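Local coordinates for hemolysin-related protein (Vibrio cholerae serotype O1, PDB 6MLT) that is a secreted, metal-binding protein of the biofilm matrix that probably helps the biofilm adhere to surfaces, in part through carbohydrate binding by a lectin domain, at residues 480-483 / 489-492; 521-526 / 602-607; 279-284 / 607-612; 557-560 / 565-568. One frame throughout, in Å; residues are numbered along the deposited sequence.

Contact 1 (480-483 / 489-492); sequences AYDF and DEVL. With NA (sodium ion), chain H.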
loop_
_atom_site.group_PDB
_atom_site.type_symbol
_atom_site.label_atom_id
_atom_site.label_comp_id
_atom_site.label_asym_id
_atom_site.label_seq_id
_atom_site.Cartn_x
_atom_site.Cartn_y
_atom_site.Cartn_z
ATOM N N ALA A 480 4.102 1.653 -10.218
ATOM C CA ALA A 480 3.226 0.581 -10.670
ATOM C C ALA A 480 1.877 1.151 -11.076
ATOM O O ALA A 480 1.405 2.137 -10.503
ATOM C CB ALA A 480 3.027 -0.471 -9.577
ATOM N N TYR A 481 1.257 0.510 -12.064
ATOM C CA TYR A 481 -0.086 0.856 -12.510
ATOM C C TYR A 481 -0.595 -0.249 -13.431
ATOM O O TYR A 481 0.179 -0.855 -14.179
ATOM C CB TYR A 481 -0.115 2.209 -13.235
ATOM C CG TYR A 481 -1.455 2.490 -13.886
ATOM C CD1 TYR A 481 -2.607 2.615 -13.116
ATOM C CD2 TYR A 481 -1.574 2.605 -15.268
ATOM C CE1 TYR A 481 -3.844 2.843 -13.703
ATOM C CE2 TYR A 481 -2.809 2.839 -15.868
ATOM C CZ TYR A 481 -3.938 2.952 -15.079
ATOM O OH TYR A 481 -5.165 3.184 -15.659
ATOM N N ASP A 482 -1.906 -0.493 -13.374
ATOM C CA ASP A 482 -2.571 -1.496 -14.211
ATOM C C ASP A 482 -3.078 -0.803 -15.470
ATOM O O ASP A 482 -4.220 -0.348 -15.538
ATOM C CB ASP A 482 -3.710 -2.166 -13.446
ATOM C CG ASP A 482 -4.463 -3.182 -14.284
ATOM O OD1 ASP A 482 -3.967 -3.563 -15.368
ATOM O OD2 ASP A 482 -5.564 -3.589 -13.868
ATOM N N PHE A 483 -2.209 -0.721 -16.482
ATOM C CA PHE A 483 -2.600 -0.157 -17.773
ATOM C C PHE A 483 -3.630 -1.029 -18.479
ATOM O O PHE A 483 -4.547 -0.512 -19.129
ATOM C CB PHE A 483 -1.380 -0.008 -18.683
ATOM C CG PHE A 483 -0.463 1.112 -18.312
ATOM C CD1 PHE A 483 -0.723 2.403 -18.733
ATOM C CD2 PHE A 483 0.692 0.866 -17.588
ATOM C CE1 PHE A 483 0.138 3.437 -18.408
ATOM C CE2 PHE A 483 1.554 1.890 -17.262
ATOM C CZ PHE A 483 1.278 3.179 -17.673
ATOM N N ASP A 489 -0.848 -5.180 -11.823
ATOM C CA ASP A 489 -0.077 -3.981 -12.126
ATOM C C ASP A 489 1.056 -4.302 -13.093
ATOM O O ASP A 489 1.687 -5.361 -13.010
ATOM C CB ASP A 489 0.509 -3.373 -10.851
ATOM C CG ASP A 489 -0.499 -2.529 -10.065
ATOM O OD1 ASP A 489 -1.658 -2.377 -10.509
ATOM O OD2 ASP A 489 -0.115 -2.009 -8.991
ATOM N N GLU A 490 1.286 -3.381 -14.025
ATOM C CA GLU A 490 2.523 -3.294 -14.780
ATOM C C GLU A 490 3.525 -2.424 -14.014
ATOM O O GLU A 490 3.180 -1.724 -13.058
ATOM C CB GLU A 490 2.258 -2.723 -16.179
ATOM C CG GLU A 490 1.612 -3.705 -17.165
ATOM C CD GLU A 490 0.127 -3.971 -16.907
ATOM O OE1 GLU A 490 -0.663 -3.001 -16.860
ATOM O OE2 GLU A 490 -0.255 -5.155 -16.757
ATOM N N VAL A 491 4.785 -2.483 -14.445
ATOM C CA VAL A 491 5.882 -1.739 -13.840
ATOM C C VAL A 491 6.285 -0.604 -14.772
ATOM O O VAL A 491 6.446 -0.801 -15.984
ATOM C CB VAL A 491 7.098 -2.645 -13.564
ATOM C CG1 VAL A 491 8.153 -1.886 -12.759
ATOM C CG2 VAL A 491 6.672 -3.917 -12.851
ATOM N N LEU A 492 6.475 0.579 -14.195
ATOM C CA LEU A 492 6.934 1.751 -14.926
ATOM C C LEU A 492 8.374 2.015 -14.522
ATOM O O LEU A 492 8.663 2.176 -13.333
ATOM C CB LEU A 492 6.066 2.973 -14.629
ATOM C CG LEU A 492 4.601 2.921 -15.049
ATOM C CD1 LEU A 492 3.779 2.064 -14.097
ATOM C CD2 LEU A 492 4.050 4.330 -15.101
HETATM NA NA NA H . -2.420 -5.080 -15.995
#
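The first two strands of a propeller blade, 478-481 and 490-494, meet here as a beta hairpin whose turn holds a sodium ion, with D482 and E490 gripping the metal from opposite arms. D482 OD1 lies 2.3 Å from the sodium, and E490 OE2 also lies 2.3 Å from it. E490 OE1 is farther away, 2.9 Å from the metal, so this carboxylate approaches with both oxygens while D482 offers one. The two carboxylate planes stand 61° apart; T484, D486 and I488 complete the site, and G485 is a further polar partner of D482. The E490 chain reaches the ion because it bends at chi2 (74°), and OE1 also takes a weak bond from F483 N at 2.8 Å. Behind the metal two backbone bonds bridge the antiparallel pair: Y481 N gives to E490 O at 3.1 Å, and E490 N to Y481 O at 2.8 Å, the second bent with its donor above the carbonyl plane. On the side of Y481 and E490, F483 receives Y481 CD2 over the centre of one ring face, while L492 CG comes in at its edge, 3.9 Å from F483 CE2. Y481 OH reaches beyond the hairpin to R567 O. Bound to the same sodium, the carboxylates of D482 and E490, their OD1 and OE1 3.7 Å apart, can probably stay ionised side by side in a buried turn.

Contact 2 (521-526 / 602-607); sequences WEYPVV and SFRSAT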
loop_
_atom_site.group_PDB
_atom_site.type_symbol
_atom_site.label_atom_id
_atom_site.label_comp_id
_atom_site.label_asym_id
_atom_site.label_seq_id
_atom_site.Cartn_x
_atom_site.Cartn_y
_atom_site.Cartn_z
ATOM N N TRP A 521 16.546 9.353 -8.362
ATOM C CA TRP A 521 15.601 8.340 -7.910
ATOM C C TRP A 521 14.166 8.694 -8.298
ATOM O O TRP A 521 13.222 8.225 -7.650
ATOM C CB TRP A 521 15.729 8.134 -6.388
ATOM C CG TRP A 521 15.858 9.416 -5.640
ATOM C CD1 TRP A 521 14.849 10.163 -5.102
ATOM C CD2 TRP A 521 17.073 10.122 -5.360
ATOM N NE1 TRP A 521 15.364 11.287 -4.501
ATOM C CE2 TRP A 521 16.723 11.292 -4.654
ATOM C CE3 TRP A 521 18.420 9.882 -5.644
ATOM C CZ2 TRP A 521 17.667 12.219 -4.232
ATOM C CZ3 TRP A 521 19.363 10.808 -5.217
ATOM C CH2 TRP A 521 18.979 11.958 -4.517
ATOM N N GLU A 522 13.978 9.492 -9.347
ATOM C CA GLU A 522 12.645 9.844 -9.811
ATOM C C GLU A 522 11.960 8.623 -10.423
ATOM O O GLU A 522 12.599 7.617 -10.732
ATOM C CB GLU A 522 12.724 10.987 -10.828
ATOM C CG GLU A 522 13.224 10.603 -12.236
ATOM C CD GLU A 522 14.750 10.671 -12.433
ATOM O OE1 GLU A 522 15.527 10.549 -11.451
ATOM O OE2 GLU A 522 15.166 10.823 -13.609
ATOM N N TYR A 523 10.642 8.717 -10.593
ATOM C CA TYR A 523 9.899 7.685 -11.299
ATOM C C TYR A 523 8.745 8.336 -12.047
ATOM O O TYR A 523 8.344 9.461 -11.729
ATOM C CB TYR A 523 9.380 6.594 -10.346
ATOM C CG TYR A 523 8.643 7.102 -9.120
ATOM C CD1 TYR A 523 7.369 7.634 -9.225
ATOM C CD2 TYR A 523 9.219 7.036 -7.858
ATOM C CE1 TYR A 523 6.686 8.111 -8.106
ATOM C CE2 TYR A 523 8.536 7.503 -6.723
ATOM C CZ TYR A 523 7.270 8.037 -6.867
ATOM O OH TYR A 523 6.574 8.494 -5.770
ATOM N N PRO A 524 8.195 7.663 -13.054
ATOM C CA PRO A 524 6.984 8.172 -13.702
ATOM C C PRO A 524 5.770 7.939 -12.817
ATOM O O PRO A 524 5.753 7.047 -11.964
ATOM C CB PRO A 524 6.887 7.352 -14.998
ATOM C CG PRO A 524 8.160 6.546 -15.074
ATOM C CD PRO A 524 8.660 6.417 -13.674
ATOM N N VAL A 525 4.743 8.755 -13.037
ATOM C CA VAL A 525 3.517 8.723 -12.239
ATOM C C VAL A 525 2.318 8.613 -13.170
ATOM O O VAL A 525 2.231 9.338 -14.167
ATOM C CB VAL A 525 3.394 9.979 -11.356
ATOM C CG1 VAL A 525 1.969 10.142 -10.800
ATOM C CG2 VAL A 525 4.422 9.921 -10.225
ATOM N N VAL A 526 1.382 7.732 -12.829
ATOM C CA VAL A 526 0.076 7.691 -13.479
ATOM C C VAL A 526 -0.939 8.304 -12.529
ATOM O O VAL A 526 -1.002 7.938 -11.346
ATOM C CB VAL A 526 -0.322 6.259 -13.864
ATOM C CG1 VAL A 526 -1.756 6.221 -14.393
ATOM C CG2 VAL A 526 0.645 5.710 -14.911
ATOM N N SER A 602 -0.511 -2.084 -1.364
ATOM C CA SER A 602 0.413 -1.651 -2.400
ATOM C C SER A 602 1.210 -0.457 -1.896
ATOM O O SER A 602 0.845 0.189 -0.912
ATOM C CB SER A 602 -0.317 -1.279 -3.698
ATOM O OG SER A 602 -1.063 -0.085 -3.527
ATOM N N PHE A 603 2.303 -0.167 -2.596
ATOM C CA PHE A 603 3.152 0.970 -2.275
ATOM C C PHE A 603 3.764 1.476 -3.572
ATOM O O PHE A 603 4.376 0.708 -4.320
ATOM C CB PHE A 603 4.231 0.581 -1.257
ATOM C CG PHE A 603 4.625 1.700 -0.338
ATOM C CD1 PHE A 603 5.502 2.684 -0.767
ATOM C CD2 PHE A 603 4.112 1.778 0.952
ATOM C CE1 PHE A 603 5.860 3.719 0.069
ATOM C CE2 PHE A 603 4.472 2.816 1.793
ATOM C CZ PHE A 603 5.344 3.787 1.352
ATOM N N ARG A 604 3.566 2.770 -3.834
ATOM C CA ARG A 604 3.940 3.417 -5.091
ATOM C C ARG A 604 3.245 2.771 -6.290
ATOM O O ARG A 604 3.805 2.668 -7.379
ATOM C CB ARG A 604 5.465 3.453 -5.255
ATOM C CG ARG A 604 6.090 4.688 -4.556
ATOM C CD ARG A 604 7.615 4.665 -4.567
ATOM N NE ARG A 604 8.150 3.706 -3.598
ATOM C CZ ARG A 604 8.584 4.014 -2.382
ATOM N NH1 ARG A 604 8.569 5.267 -1.943
ATOM N NH2 ARG A 604 9.049 3.058 -1.598
ATOM N N SER A 605 1.990 2.373 -6.093
ATOM C CA SER A 605 1.090 2.001 -7.175
ATOM C C SER A 605 -0.016 3.040 -7.326
ATOM O O SER A 605 -0.574 3.519 -6.330
ATOM C CB SER A 605 0.448 0.632 -6.931
ATOM O OG SER A 605 -0.549 0.394 -7.906
ATOM N N ALA A 606 -0.342 3.368 -8.573
ATOM C CA ALA A 606 -1.437 4.275 -8.883
ATOM C C ALA A 606 -2.787 3.577 -8.981
ATOM O O ALA A 606 -3.806 4.256 -9.152
ATOM C CB ALA A 606 -1.154 5.007 -10.201
ATOM N N THR A 607 -2.828 2.250 -8.890
ATOM C CA THR A 607 -4.052 1.511 -9.179
ATOM C C THR A 607 -4.993 1.544 -7.981
ATOM O O THR A 607 -4.630 1.104 -6.887
ATOM C CB THR A 607 -3.729 0.067 -9.546
ATOM O OG1 THR A 607 -2.831 0.044 -10.660
ATOM C CG2 THR A 607 -5.014 -0.708 -9.905
#
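Y523 and R604 cross at about a right angle, and the touch is made by the aliphatic part of the arginine: R604 CD lies 3.7 Å from Y523 CE2, and R604 CG is 4.0 Å from Y523 OH. CD comes to the ring obliquely. The guanidinium, turned away by a bend at chi3 (-75°), has its plane 57° from the ring and is held elsewhere, NE on Q277 O and NH2 on S224 O; F603 CE1 covers one of its faces. Y523 is put there by a chi1 of 50°, which sets CG between the backbone N and the carbonyl carbon, and its hydroxyl bonds to Y576 O and W573 NE1. Each polar end has its own partners, and the arginine methylenes meet the ring and its hydroxyl oxygen. The strand 525-527 belongs to the blade that closes the beta-propeller, in which 13-19 from the N-terminus supplies the outer strand beside strands from the end of the chain. The tail 602-607 runs past the inner strands of several blades, F603 hydrogen-bonding through its backbone to V279 and A606 to A480. In the middle of strand 525-527, the methyl of A606 faces V526: the two CB atoms are 4.0 Å apart, and A606 CB presses to 3.2 Å on V526 O, a buried carbonyl oxygen that has no polar partner in the model. An ST turn shapes the tail beside this methyl, S605 OG accepting a nearly straight bond from T607 N at 3.1 Å.

Contact 3 (279-284 / 607-612); sequences VSSFLG and TIRVPL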
loop_
_atom_site.group_PDB
_atom_site.type_symbol
_atom_site.label_atom_id
_atom_site.label_comp_id
_atom_site.label_asym_id
_atom_site.label_seq_id
_atom_site.Cartn_x
_atom_site.Cartn_y
_atom_site.Cartn_z
ATOM N N VAL A 279 5.788 -2.032 -4.509
ATOM C CA VAL A 279 5.276 -3.292 -3.981
ATOM C C VAL A 279 3.798 -3.367 -4.330
ATOM O O VAL A 279 3.027 -2.473 -3.960
ATOM C CB VAL A 279 5.480 -3.396 -2.460
ATOM C CG1 VAL A 279 4.992 -4.746 -1.940
ATOM C CG2 VAL A 279 6.948 -3.152 -2.102
ATOM N N SER A 280 3.394 -4.412 -5.039
ATOM C CA SER A 280 2.020 -4.430 -5.530
ATOM C C SER A 280 1.653 -5.829 -6.008
ATOM O O SER A 280 2.437 -6.779 -5.902
ATOM C CB SER A 280 1.837 -3.408 -6.651
ATOM O OG SER A 280 0.471 -3.090 -6.800
ATOM N N SER A 281 0.426 -5.945 -6.513
ATOM C CA SER A 281 -0.070 -7.179 -7.124
ATOM C C SER A 281 0.483 -7.253 -8.544
ATOM O O SER A 281 -0.154 -6.847 -9.518
ATOM C CB SER A 281 -1.596 -7.210 -7.118
ATOM O OG SER A 281 -2.108 -7.125 -5.803
ATOM N N PHE A 282 1.708 -7.771 -8.649
ATOM C CA PHE A 282 2.419 -7.874 -9.917
ATOM C C PHE A 282 2.348 -9.261 -10.538
ATOM O O PHE A 282 2.504 -9.390 -11.756
ATOM C CB PHE A 282 3.906 -7.552 -9.730
ATOM C CG PHE A 282 4.213 -6.114 -9.425
ATOM C CD1 PHE A 282 3.907 -5.119 -10.332
ATOM C CD2 PHE A 282 4.887 -5.770 -8.263
ATOM C CE1 PHE A 282 4.227 -3.798 -10.068
ATOM C CE2 PHE A 282 5.210 -4.447 -7.997
ATOM C CZ PHE A 282 4.882 -3.466 -8.905
ATOM N N LEU A 283 2.185 -10.295 -9.721
ATOM C CA LEU A 283 2.298 -11.675 -10.164
ATOM C C LEU A 283 0.945 -12.340 -10.368
ATOM O O LEU A 283 0.892 -13.486 -10.821
ATOM C CB LEU A 283 3.121 -12.478 -9.152
ATOM C CG LEU A 283 4.448 -11.842 -8.727
ATOM C CD1 LEU A 283 5.214 -12.795 -7.810
ATOM C CD2 LEU A 283 5.277 -11.480 -9.943
ATOM N N GLY A 284 -0.138 -11.646 -10.058
ATOM C CA GLY A 284 -1.472 -12.192 -10.205
ATOM C C GLY A 284 -2.463 -11.222 -9.608
ATOM O O GLY A 284 -2.097 -10.247 -8.947
ATOM N N THR A 607 -2.828 2.250 -8.890
ATOM C CA THR A 607 -4.052 1.511 -9.179
ATOM C C THR A 607 -4.993 1.544 -7.981
ATOM O O THR A 607 -4.630 1.104 -6.887
ATOM C CB THR A 607 -3.729 0.067 -9.546
ATOM O OG1 THR A 607 -2.831 0.044 -10.660
ATOM C CG2 THR A 607 -5.014 -0.708 -9.905
ATOM N N ILE A 608 -6.211 2.037 -8.194
ATOM C CA ILE A 608 -7.223 2.010 -7.140
ATOM C C ILE A 608 -7.702 0.575 -6.978
ATOM O O ILE A 608 -8.142 -0.057 -7.944
ATOM C CB ILE A 608 -8.390 2.953 -7.467
ATOM C CG1 ILE A 608 -7.903 4.403 -7.498
ATOM C CG2 ILE A 608 -9.529 2.786 -6.443
ATOM C CD1 ILE A 608 -8.963 5.405 -7.963
ATOM N N ARG A 609 -7.612 0.051 -5.757
ATOM C CA ARG A 609 -8.005 -1.321 -5.465
ATOM C C ARG A 609 -8.941 -1.352 -4.269
ATOM O O ARG A 609 -8.719 -0.651 -3.277
ATOM C CB ARG A 609 -6.792 -2.208 -5.173
ATOM C CG ARG A 609 -6.096 -2.679 -6.414
ATOM C CD ARG A 609 -5.013 -3.705 -6.119
ATOM N NE ARG A 609 -4.518 -4.259 -7.373
ATOM C CZ ARG A 609 -3.517 -3.747 -8.078
ATOM N NH1 ARG A 609 -2.870 -2.669 -7.642
ATOM N NH2 ARG A 609 -3.155 -4.326 -9.218
ATOM N N VAL A 610 -9.981 -2.172 -4.376
ATOM C CA VAL A 610 -10.898 -2.463 -3.276
ATOM C C VAL A 610 -10.355 -3.670 -2.517
ATOM O O VAL A 610 -9.981 -4.668 -3.149
ATOM C CB VAL A 610 -12.321 -2.728 -3.791
ATOM C CG1 VAL A 610 -13.262 -3.072 -2.638
ATOM C CG2 VAL A 610 -12.835 -1.524 -4.567
ATOM N N PRO A 611 -10.303 -3.641 -1.186
ATOM C CA PRO A 611 -9.718 -4.767 -0.444
ATOM C C PRO A 611 -10.500 -6.063 -0.608
ATOM O O PRO A 611 -11.699 -6.078 -0.895
ATOM C CB PRO A 611 -9.742 -4.304 1.017
ATOM C CG PRO A 611 -10.488 -3.020 1.054
ATOM C CD PRO A 611 -10.584 -2.479 -0.326
ATOM N N LEU A 612 -9.782 -7.165 -0.395
ATOM C CA LEU A 612 -10.356 -8.508 -0.358
ATOM C C LEU A 612 -11.059 -8.856 -1.667
ATOM O O LEU A 612 -10.487 -9.534 -2.525
ATOM C CB LEU A 612 -11.326 -8.634 0.822
ATOM C CG LEU A 612 -12.815 -8.826 0.531
ATOM C CD1 LEU A 612 -13.232 -10.273 0.768
ATOM C CD2 LEU A 612 -13.652 -7.873 1.376
#
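R609 stretches straight toward S280 and S281: CG is anti to the carbonyl carbon (chi1 -81°), and the chain then stays extended from CG to NE, which carries the guanidinium across to the corner at S280. S281 CB lies over one face of the guanidinium, 3.7 Å above the plane and offset toward the rim; S281 CB to R609 NH2 is 3.9 Å. The opposite face is covered by T607 CG2, 3.6 Å above the R609 plane, so the flat group is sandwiched between carbon atoms of the two segments. S280 OG lies obliquely 3.5 Å from R609 NH1 and hydrogen-bonds D489 OD2. R609 NH2 forms a salt bridge with D489 OD1, whose positive charge would probably favour the ionised form of D489, and a hydrogen bond with G487 O in the sodium-binding turn; the same D489 OD1 bonds T607 OG1. The segment 279-284 leaves strand 277-279, the inner strand of a propeller blade, and leads out toward 295-301, the first strand of the beta-prism insertion. S281 is the centre of an inverse gamma turn closed by a weak F282 N to S280 O bond of 3.0 Å. Opposite it, 607-612 is the irregular end of the modelled chain, poorly ordered at P611 and L612. The R609 side chain is about 7 Å from the sodium at its nearest atom.

Contact 4 (557-560 / 565-568); sequences YESA and PWRN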
loop_
_atom_site.group_PDB
_atom_site.type_symbol
_atom_site.label_atom_id
_atom_site.label_comp_id
_atom_site.label_asym_id
_atom_site.label_seq_id
_atom_site.Cartn_x
_atom_site.Cartn_y
_atom_site.Cartn_z
ATOM N N TYR A 557 1.546 11.857 -21.156
ATOM C CA TYR A 557 1.025 11.013 -22.212
ATOM C C TYR A 557 -0.339 10.472 -21.816
ATOM O O TYR A 557 -0.708 10.458 -20.641
ATOM C CB TYR A 557 1.982 9.852 -22.501
ATOM C CG TYR A 557 3.333 10.320 -22.996
ATOM C CD1 TYR A 557 4.333 10.705 -22.108
ATOM C CD2 TYR A 557 3.595 10.411 -24.356
ATOM C CE1 TYR A 557 5.564 11.143 -22.568
ATOM C CE2 TYR A 557 4.811 10.845 -24.819
ATOM C CZ TYR A 557 5.794 11.209 -23.927
ATOM O OH TYR A 557 7.007 11.651 -24.410
ATOM N N GLU A 558 -1.070 10.005 -22.820
ATOM C CA GLU A 558 -2.363 9.373 -22.626
ATOM C C GLU A 558 -2.470 8.192 -23.577
ATOM O O GLU A 558 -1.685 8.049 -24.519
ATOM C CB GLU A 558 -3.504 10.369 -22.854
ATOM C CG GLU A 558 -3.498 11.006 -24.231
ATOM C CD GLU A 558 -4.652 11.966 -24.425
ATOM O OE1 GLU A 558 -5.806 11.556 -24.190
ATOM O OE2 GLU A 558 -4.405 13.129 -24.802
ATOM N N SER A 559 -3.457 7.339 -23.324
ATOM C CA SER A 559 -3.706 6.206 -24.203
ATOM C C SER A 559 -4.022 6.691 -25.611
ATOM O O SER A 559 -4.847 7.586 -25.801
ATOM C CB SER A 559 -4.863 5.362 -23.671
ATOM O OG SER A 559 -5.139 4.301 -24.568
ATOM N N ALA A 560 -3.361 6.096 -26.602
ATOM C CA ALA A 560 -3.600 6.484 -27.986
ATOM C C ALA A 560 -4.873 5.877 -28.555
ATOM O O ALA A 560 -5.384 6.376 -29.563
ATOM C CB ALA A 560 -2.412 6.083 -28.865
ATOM N N PRO A 565 -9.165 3.154 -22.513
ATOM C CA PRO A 565 -8.871 4.136 -21.469
ATOM C C PRO A 565 -8.034 3.521 -20.362
ATOM O O PRO A 565 -8.062 2.311 -20.123
ATOM C CB PRO A 565 -10.255 4.543 -20.960
ATOM C CG PRO A 565 -11.123 3.364 -21.250
ATOM C CD PRO A 565 -10.592 2.791 -22.548
ATOM N N TRP A 566 -7.274 4.380 -19.691
ATOM C CA TRP A 566 -6.478 3.984 -18.531
ATOM C C TRP A 566 -7.332 4.222 -17.292
ATOM O O TRP A 566 -7.384 5.334 -16.761
ATOM C CB TRP A 566 -5.166 4.759 -18.491
ATOM C CG TRP A 566 -4.222 4.383 -19.604
ATOM C CD1 TRP A 566 -4.296 3.277 -20.413
ATOM C CD2 TRP A 566 -3.068 5.115 -20.034
ATOM N NE1 TRP A 566 -3.253 3.278 -21.312
ATOM C CE2 TRP A 566 -2.490 4.398 -21.104
ATOM C CE3 TRP A 566 -2.469 6.310 -19.625
ATOM C CZ2 TRP A 566 -1.340 4.838 -21.761
ATOM C CZ3 TRP A 566 -1.328 6.742 -20.279
ATOM C CH2 TRP A 566 -0.776 6.007 -21.335
ATOM N N ARG A 567 -7.989 3.163 -16.830
ATOM C CA ARG A 567 -9.019 3.234 -15.804
ATOM C C ARG A 567 -8.444 3.027 -14.401
ATOM O O ARG A 567 -7.338 2.507 -14.219
ATOM C CB ARG A 567 -10.093 2.176 -16.064
ATOM C CG ARG A 567 -10.766 2.286 -17.419
ATOM C CD ARG A 567 -11.859 1.231 -17.584
ATOM N NE ARG A 567 -11.298 -0.122 -17.625
ATOM C CZ ARG A 567 -11.449 -1.057 -16.692
ATOM N NH1 ARG A 567 -12.177 -0.840 -15.593
ATOM N NH2 ARG A 567 -10.875 -2.240 -16.863
ATOM N N ASN A 568 -9.224 3.455 -13.405
ATOM C CA ASN A 568 -8.979 3.124 -11.997
ATOM C C ASN A 568 -7.623 3.636 -11.506
ATOM O O ASN A 568 -6.925 2.959 -10.749
ATOM C CB ASN A 568 -9.099 1.617 -11.770
ATOM C CG ASN A 568 -10.506 1.108 -11.983
ATOM O OD1 ASN A 568 -11.478 1.841 -11.806
ATOM N ND2 ASN A 568 -10.622 -0.153 -12.357
#
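This is a CH-pi and backbone packing contact, the indole of W566 lying flat over the end of strand 553-559, one strand of the blade that closes the propeller, just before the chain turns into the loop. S559 CB sits over the five-membered ring, 3.7 Å from its centroid and 19° off the ring normal, a CH-pi contact, with its closest approach 3.5 Å to W566 NE1. The six-membered ring covers the peptide between E558 and S559: W566 CH2 is 3.6 Å from E558 C, and W566 CZ2 is 3.6 Å from S559 N. W566 CG is anti to its carbonyl carbon (chi1 -69°), which swings the indole back over the strand. S559 OG lies beyond CB, at K564 O and N561 O within the turn that joins the two segments. F483, from the neighbouring blade's sodium turn, meets W566 edge-to-face, while L537 and T13 of neighbouring strands also touch it. No hydrogen bond links the two segments, so the contact depends on dispersion and on a methylene over a pi face, and the serine hydroxyl, within bonding distance of two loop carbonyls, can give its proton to one at a time.

Contacts 1, 2 and 3 are buried, their centres 9 to 14 Å from the centre of the chain, whereas contact 4 is only partly buried and its centre lies about 22 Å out. D489 of contact 1 ties the first three together, bonding S605 and T607 from the tail and S280 from the corner of contact 3, while contacts 2 and 3 share T607. Contacts 2 and 4 both reach the closing blade, through strands 525-527 and 553-559. Their chemistry differs: metal coordination and strand pairing in contact 1, carbon packing with polar ends held elsewhere in contact 2, a sandwiched guanidinium in contact 3, and an indole on backbone in contact 4.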